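Local structure of citryl-spermidine/3,4-dihydroxybenzoyl-citryl-spermidine:spermidine ligase (Bacillus anthracis, 3TO3) at residues Y316-W327 against K476-Y487. The protein catalyses the ATP-dependent condensation of spermidine with citryl-spermidine intermediates in the biosynthesis of the siderophore petrobactin. Numbering follows the deposited sequence. Where two conformers were deposited one is given.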
ATOM      1  N   TYR B 316     -20.129 -13.400   3.041  1.00 43.68           N
ATOM      2  CA  TYR B 316     -21.543 -13.631   3.210  1.00 42.17           C
ATOM      3  C   TYR B 316     -22.291 -13.383   1.884  1.00 49.47           C
ATOM      4  O   TYR B 316     -23.234 -14.099   1.573  1.00 50.33           O
ATOM      5  CB  TYR B 316     -22.134 -12.848   4.390  1.00 50.14           C
ATOM      6  CG  TYR B 316     -21.845 -11.385   4.358  1.00 60.52           C
ATOM      7  CD1 TYR B 316     -22.676 -10.517   3.656  1.00 60.14           C
ATOM      8  CD2 TYR B 316     -20.737 -10.854   5.036  1.00 67.12           C
ATOM      9  CE1 TYR B 316     -22.416  -9.155   3.614  1.00 64.30           C
ATOM     10  CE2 TYR B 316     -20.475  -9.485   5.007  1.00 71.95           C
ATOM     11  CZ  TYR B 316     -21.325  -8.646   4.290  1.00 72.92           C
ATOM     12  OH  TYR B 316     -21.090  -7.294   4.233  1.00 79.37           O
ATOM     13  N   SER B 317     -21.840 -12.403   1.092  1.00 45.30           N
ATOM     14  CA  SER B 317     -22.551 -12.073  -0.138  1.00 46.48           C
ATOM     15  C   SER B 317     -22.246 -13.061  -1.274  1.00 39.38           C
ATOM     16  O   SER B 317     -23.097 -13.336  -2.090  1.00 44.11           O
ATOM     17  CB  SER B 317     -22.316 -10.619  -0.554  1.00 53.80           C
ATOM     18  OG  SER B 317     -21.117 -10.507  -1.257  1.00 59.79           O
ATOM     19  N   VAL B 318     -21.040 -13.609  -1.302  1.00 45.33           N
ATOM     20  CA  VAL B 318     -20.720 -14.712  -2.183  1.00 42.83           C
ATOM     21  C   VAL B 318     -21.630 -15.919  -1.860  1.00 48.65           C
ATOM     22  O   VAL B 318     -22.155 -16.587  -2.761  1.00 44.60           O
ATOM     23  CB  VAL B 318     -19.237 -15.108  -2.042  1.00 47.96           C
ATOM     24  CG1 VAL B 318     -18.977 -16.485  -2.668  1.00 41.45           C
ATOM     25  CG2 VAL B 318     -18.341 -14.024  -2.668  1.00 45.04           C
ATOM     26  N   ALA B 319     -21.845 -16.159  -0.574  1.00 47.02           N
ATOM     27  CA  ALA B 319     -22.611 -17.322  -0.124  1.00 51.70           C
ATOM     28  C   ALA B 319     -24.088 -17.236  -0.530  1.00 56.18           C
ATOM     29  O   ALA B 319     -24.718 -18.251  -0.859  1.00 54.91           O
ATOM     30  CB  ALA B 319     -22.495 -17.476   1.371  1.00 42.81           C
ATOM     31  N   SER B 320     -24.648 -16.033  -0.501  1.00 43.98           N
ATOM     32  CA  SER B 320     -26.068 -15.890  -0.780  1.00 40.82           C
ATOM     33  C   SER B 320     -26.373 -15.549  -2.255  1.00 42.83           C
ATOM     34  O   SER B 320     -27.534 -15.355  -2.634  1.00 47.17           O
ATOM     35  CB  SER B 320     -26.715 -14.872   0.163  1.00 39.55           C
ATOM     36  OG  SER B 320     -26.064 -13.623   0.009  1.00 44.63           O
ATOM     37  N   ALA B 321     -25.349 -15.501  -3.096  1.00 33.26           N
ATOM     38  CA  ALA B 321     -25.580 -15.002  -4.437  1.00 41.42           C
ATOM     39  C   ALA B 321     -26.474 -15.940  -5.256  1.00 46.37           C
ATOM     40  O   ALA B 321     -27.471 -15.484  -5.810  1.00 42.72           O
ATOM     41  CB  ALA B 321     -24.270 -14.694  -5.161  1.00 38.67           C
ATOM     42  N   PRO B 322     -26.122 -17.242  -5.337  1.00 44.38           N
ATOM     43  CA  PRO B 322     -26.982 -18.128  -6.141  1.00 34.08           C
ATOM     44  C   PRO B 322     -28.425 -18.117  -5.640  1.00 37.91           C
ATOM     45  O   PRO B 322     -29.333 -18.076  -6.459  1.00 48.41           O
ATOM     46  CB  PRO B 322     -26.322 -19.488  -6.002  1.00 34.96           C
ATOM     47  CG  PRO B 322     -24.820 -19.130  -5.752  1.00 44.62           C
ATOM     48  CD  PRO B 322     -24.906 -17.924  -4.859  1.00 42.55           C
ATOM     49  N   ALA B 323     -28.642 -18.007  -4.338  1.00 36.70           N
ATOM     50  CA  ALA B 323     -30.029 -18.015  -3.813  1.00 37.52           C
ATOM     51  C   ALA B 323     -30.783 -16.741  -4.093  1.00 43.34           C
ATOM     52  O   ALA B 323     -31.997 -16.767  -4.301  1.00 49.05           O
ATOM     53  CB  ALA B 323     -30.046 -18.302  -2.309  1.00 36.90           C
ATOM     54  N   ILE B 324     -30.073 -15.611  -4.092  1.00 41.75           N
ATOM     55  CA  ILE B 324     -30.730 -14.366  -4.426  1.00 33.40           C
ATOM     56  C   ILE B 324     -31.161 -14.401  -5.901  1.00 44.86           C
ATOM     57  O   ILE B 324     -32.270 -13.965  -6.247  1.00 48.01           O
ATOM     58  CB  ILE B 324     -29.845 -13.147  -4.123  1.00 43.57           C
ATOM     59  CG1 ILE B 324     -29.711 -12.957  -2.611  1.00 45.03           C
ATOM     60  CG2 ILE B 324     -30.429 -11.873  -4.756  1.00 46.02           C
ATOM     61  CD1 ILE B 324     -28.775 -11.796  -2.218  1.00 47.63           C
ATOM     62  N   SER B 325     -30.328 -14.966  -6.773  1.00 39.17           N
ATOM     63  CA  SER B 325     -30.683 -14.946  -8.193  1.00 40.52           C
ATOM     64  C   SER B 325     -31.864 -15.881  -8.485  1.00 48.95           C
ATOM     65  O   SER B 325     -32.737 -15.532  -9.269  1.00 50.20           O
ATOM     66  CB  SER B 325     -29.478 -15.220  -9.099  1.00 32.93           C
ATOM     67  OG  SER B 325     -28.591 -14.126  -9.087  1.00 50.42           O
ATOM     68  N   ASN B 326     -31.900 -17.048  -7.839  0.52 47.18           N
ATOM     69  CA  ASN B 326     -33.028 -17.969  -7.991  0.52 46.66           C
ATOM     70  C   ASN B 326     -34.321 -17.311  -7.512  0.52 51.00           C
ATOM     71  O   ASN B 326     -35.352 -17.366  -8.186  0.52 54.07           O
ATOM     72  CB  ASN B 326     -32.761 -19.285  -7.249  0.52 45.72           C
ATOM     73  CG  ASN B 326     -33.976 -20.221  -7.223  0.52 49.91           C
ATOM     74  OD1 ASN B 326     -34.449 -20.612  -6.152  0.52 49.88           O
ATOM     75  ND2 ASN B 326     -34.480 -20.585  -8.408  0.52 53.37           N
ATOM     76  N   TRP B 327     -34.249 -16.668  -6.352  1.00 49.49           N
ATOM     77  CA  TRP B 327     -35.368 -15.902  -5.818  1.00 43.94           C
ATOM     78  C   TRP B 327     -35.883 -14.804  -6.773  1.00 49.58           C
ATOM     79  O   TRP B 327     -37.094 -14.693  -7.000  1.00 55.68           O
ATOM     80  CB  TRP B 327     -34.935 -15.242  -4.524  1.00 38.98           C
ATOM     81  CG  TRP B 327     -35.985 -14.412  -3.868  1.00 47.32           C
ATOM     82  CD1 TRP B 327     -37.287 -14.764  -3.654  1.00 52.03           C
ATOM     83  CD2 TRP B 327     -35.813 -13.124  -3.257  1.00 47.40           C
ATOM     84  NE1 TRP B 327     -37.942 -13.766  -2.974  1.00 50.58           N
ATOM     85  CE2 TRP B 327     -37.060 -12.751  -2.715  1.00 48.81           C
ATOM     86  CE3 TRP B 327     -34.732 -12.251  -3.119  1.00 45.20           C
ATOM     87  CZ2 TRP B 327     -37.251 -11.544  -2.050  1.00 43.41           C
ATOM     88  CZ3 TRP B 327     -34.930 -11.058  -2.462  1.00 51.28           C
ATOM     89  CH2 TRP B 327     -36.178 -10.719  -1.932  1.00 49.19           C
ATOM     90  N   LYS B 476     -41.735 -16.715   0.719  1.00103.50           N
ATOM     91  CA  LYS B 476     -40.821 -17.187  -0.312  1.00102.84           C
ATOM     92  C   LYS B 476     -39.499 -16.419  -0.203  1.00 91.62           C
ATOM     93  O   LYS B 476     -38.506 -16.756  -0.855  1.00 90.40           O
ATOM     94  CB  LYS B 476     -41.444 -17.038  -1.705  1.00113.89           C
ATOM     95  CG  LYS B 476     -40.737 -17.838  -2.805  1.00125.45           C
ATOM     96  CD  LYS B 476     -41.328 -17.579  -4.203  1.00132.08           C
ATOM     97  CE  LYS B 476     -40.634 -16.421  -4.933  1.00131.03           C
ATOM     98  NZ  LYS B 476     -41.211 -16.182  -6.294  1.00129.32           N
ATOM     99  N   CYS B 477     -39.497 -15.388   0.640  1.00 82.08           N
ATOM    100  CA  CYS B 477     -38.290 -14.620   0.936  1.00 75.79           C
ATOM    101  C   CYS B 477     -37.187 -15.524   1.479  1.00 77.17           C
ATOM    102  O   CYS B 477     -37.394 -16.240   2.475  1.00 78.92           O
ATOM    103  CB  CYS B 477     -38.602 -13.544   1.972  1.00 74.93           C
ATOM    104  SG  CYS B 477     -37.166 -12.634   2.519  1.00 91.62           S
ATOM    105  N   PRO B 478     -36.001 -15.481   0.852  1.00 68.32           N
ATOM    106  CA  PRO B 478     -34.950 -16.411   1.262  1.00 69.35           C
ATOM    107  C   PRO B 478     -34.531 -16.102   2.689  1.00 68.24           C
ATOM    108  O   PRO B 478     -34.508 -14.922   3.081  1.00 61.67           O
ATOM    109  CB  PRO B 478     -33.806 -16.120   0.284  1.00 64.93           C
ATOM    110  CG  PRO B 478     -34.271 -15.029  -0.590  1.00 59.34           C
ATOM    111  CD  PRO B 478     -35.469 -14.402   0.019  1.00 62.30           C
ATOM    112  N   ASP B 479     -34.194 -17.139   3.454  1.00 64.29           N
ATOM    113  CA  ASP B 479     -33.888 -16.930   4.853  1.00 63.37           C
ATOM    114  C   ASP B 479     -32.381 -16.906   4.964  1.00 61.65           C
ATOM    115  O   ASP B 479     -31.744 -17.959   5.099  1.00 60.36           O
ATOM    116  CB  ASP B 479     -34.400 -18.145   5.617  1.00 66.92           C
ATOM    117  CG  ASP B 479     -33.964 -18.156   7.058  1.00 80.19           C
ATOM    118  OD1 ASP B 479     -33.450 -17.110   7.519  1.00 86.17           O
ATOM    119  OD2 ASP B 479     -34.150 -19.198   7.734  1.00 76.84           O
ATOM    120  N   PHE B 480     -31.838 -15.694   5.090  1.00 58.45           N
ATOM    121  CA  PHE B 480     -30.397 -15.479   4.937  1.00 62.61           C
ATOM    122  C   PHE B 480     -29.621 -16.003   6.145  1.00 72.24           C
ATOM    123  O   PHE B 480     -28.462 -16.405   6.043  1.00 79.03           O
ATOM    124  CB  PHE B 480     -30.106 -14.004   4.702  1.00 54.20           C
ATOM    125  CG  PHE B 480     -30.815 -13.439   3.498  1.00 62.51           C
ATOM    126  CD1 PHE B 480     -30.349 -13.696   2.211  1.00 63.66           C
ATOM    127  CD2 PHE B 480     -31.957 -12.660   3.642  1.00 61.63           C
ATOM    128  CE1 PHE B 480     -31.015 -13.168   1.082  1.00 60.61           C
ATOM    129  CE2 PHE B 480     -32.622 -12.143   2.522  1.00 57.93           C
ATOM    130  CZ  PHE B 480     -32.150 -12.398   1.243  1.00 53.67           C
ATOM    131  N   THR B 481     -30.295 -16.012   7.284  1.00 64.68           N
ATOM    132  CA  THR B 481     -29.700 -16.397   8.539  1.00 66.10           C
ATOM    133  C   THR B 481     -29.146 -17.810   8.496  1.00 68.22           C
ATOM    134  O   THR B 481     -28.225 -18.148   9.243  1.00 71.69           O
ATOM    135  CB  THR B 481     -30.742 -16.242   9.635  1.00 73.64           C
ATOM    136  OG1 THR B 481     -30.903 -14.837   9.897  1.00 78.03           O
ATOM    137  CG2 THR B 481     -30.326 -16.958  10.892  1.00 75.48           C
ATOM    138  N   LYS B 482     -29.694 -18.630   7.607  1.00 66.55           N
ATOM    139  CA  LYS B 482     -29.208 -19.996   7.441  1.00 68.55           C
ATOM    140  C   LYS B 482     -27.971 -20.167   6.530  1.00 71.37           C
ATOM    141  O   LYS B 482     -27.331 -21.225   6.545  1.00 71.08           O
ATOM    142  CB  LYS B 482     -30.359 -20.906   6.991  1.00 71.35           C
ATOM    143  CG  LYS B 482     -31.253 -21.309   8.165  1.00 81.71           C
ATOM    144  CD  LYS B 482     -32.218 -22.416   7.828  1.00 84.56           C
ATOM    145  CE  LYS B 482     -33.111 -22.714   9.022  1.00 83.39           C
ATOM    146  NZ  LYS B 482     -32.451 -23.520  10.086  1.00 82.41           N
HETATM  147  N   MSE B 483     -27.679 -19.141   5.722  1.00 63.26           N
HETATM  148  CA  MSE B 483     -26.618 -19.153   4.695  1.00 64.29           C
HETATM  149  C   MSE B 483     -25.164 -18.854   5.097  1.00 67.27           C
HETATM  150  O   MSE B 483     -24.216 -19.332   4.461  1.00 64.53           O
HETATM  151  CB  MSE B 483     -27.002 -18.189   3.586  1.00 55.27           C
HETATM  152  CG  MSE B 483     -28.451 -18.325   3.235  1.00 60.06           C
HETATM  153 SE   MSE B 483     -28.816 -17.479   1.550  0.76 66.66          SE
HETATM  154  CE  MSE B 483     -30.768 -17.770   1.508  1.00 67.15           C
ATOM    155  N   HIS B 484     -24.999 -17.956   6.054  1.00 69.27           N
ATOM    156  CA  HIS B 484     -23.679 -17.611   6.552  1.00 68.57           C
ATOM    157  C   HIS B 484     -23.763 -17.139   8.003  1.00 66.15           C
ATOM    158  O   HIS B 484     -24.694 -16.413   8.387  1.00 66.51           O
ATOM    159  CB  HIS B 484     -23.007 -16.543   5.651  1.00 69.86           C
ATOM    160  CG  HIS B 484     -21.528 -16.428   5.866  1.00 72.73           C
ATOM    161  ND1 HIS B 484     -20.969 -15.517   6.737  1.00 71.59           N
ATOM    162  CD2 HIS B 484     -20.496 -17.144   5.360  1.00 72.92           C
ATOM    163  CE1 HIS B 484     -19.658 -15.668   6.747  1.00 68.41           C
ATOM    164  NE2 HIS B 484     -19.343 -16.645   5.918  1.00 70.40           N
ATOM    165  N   LYS B 485     -22.758 -17.501   8.787  1.00 62.95           N
ATOM    166  CA  LYS B 485     -22.684 -17.088  10.181  1.00 66.52           C
ATOM    167  C   LYS B 485     -22.730 -15.555  10.396  1.00 71.97           C
ATOM    168  O   LYS B 485     -23.116 -15.091  11.468  1.00 76.45           O
ATOM    169  CB  LYS B 485     -21.459 -17.739  10.844  1.00 68.44           C
ATOM    170  CG  LYS B 485     -20.865 -16.993  12.015  1.00 81.75           C
ATOM    171  CD  LYS B 485     -19.968 -17.922  12.840  1.00 93.85           C
ATOM    172  CE  LYS B 485     -20.786 -19.025  13.517  1.00 99.72           C
ATOM    173  NZ  LYS B 485     -19.938 -20.081  14.155  1.00104.63           N
ATOM    174  N   THR B 486     -22.365 -14.769   9.387  1.00 67.25           N
ATOM    175  CA  THR B 486     -22.438 -13.306   9.526  1.00 71.73           C
ATOM    176  C   THR B 486     -23.880 -12.765   9.499  1.00 74.65           C
ATOM    177  O   THR B 486     -24.178 -11.784  10.182  1.00 76.63           O
ATOM    178  CB  THR B 486     -21.554 -12.543   8.478  1.00 67.20           C
ATOM    179  OG1 THR B 486     -20.165 -12.786   8.727  1.00 72.12           O
ATOM    180  CG2 THR B 486     -21.798 -11.039   8.554  1.00 65.04           C
ATOM    181  N   TYR B 487     -24.757 -13.397   8.712  1.00 75.13           N
ATOM    182  CA  TYR B 487     -26.193 -13.044   8.638  1.00 71.78           C
ATOM    183  C   TYR B 487     -26.922 -13.399   9.937  1.00 77.19           C
ATOM    184  O   TYR B 487     -27.797 -12.662  10.407  1.00 79.55           O
ATOM    185  CB  TYR B 487     -26.883 -13.818   7.501  1.00 56.97           C
ATOM    186  CG  TYR B 487     -26.522 -13.346   6.128  1.00 53.75           C
ATOM    187  CD1 TYR B 487     -26.524 -11.984   5.818  1.00 60.99           C
ATOM    188  CD2 TYR B 487     -26.156 -14.240   5.139  1.00 58.01           C
ATOM    189  CE1 TYR B 487     -26.173 -11.525   4.555  1.00 60.70           C
ATOM    190  CE2 TYR B 487     -25.810 -13.784   3.842  1.00 61.31           C
ATOM    191  CZ  TYR B 487     -25.817 -12.428   3.569  1.00 60.14           C
ATOM    192  OH  TYR B 487     -25.482 -11.963   2.319  1.00 57.18           O
TER
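Tyr487 meets helix 315-333 with both its ring and its hydroxyl: Tyr316 lays CB over one face of the Tyr487 ring, and Ser320 takes up Tyr487 OH. The two tyrosine rings form an offset edge-to-face pair, the edge of Tyr316 toward the face of Tyr487, planes at 73° and centroids 5.4 Å apart. A chi1 of 53° puts Tyr316 CG between its backbone N and carbonyl carbon and so brings CD1 to the Tyr487 ring, 3.7 Å from Tyr487 CZ. Tyr487 OH and Ser320 OG share a hydrogen bond of 2.9 Å, which ties the ring end to the helix. Beside it, His484 N-caps the short helix 485-488, its ND1 accepting from Thr486 N at 3.1 Å, and Tyr316 CA packs over a face of the imidazole. The contact joins helix 315-333 of the IucA/IucC region to the loop and helical turns of the FhuF-like region; on the side of the helix turned from that loop, the side chain of Ser317 lies about 5 Å from that of Glu462 (nearest atoms), which binds ATP. Farther along, Met483, present as selenomethionine, puts SE 3.6 Å from Ser320 CB, and its CE reaches Ala323 CB. Phe480 presents its ring edge to Ile324, Phe480 CE1 standing 3.9 Å from Ile324 CG1. At the far end Pro478 CD sits 3.6 Å from the centroid of the five-membered ring of Trp327, a CH-pi contact over the face, and Phe466 of strand 465-467 also meets the indole edge-to-face.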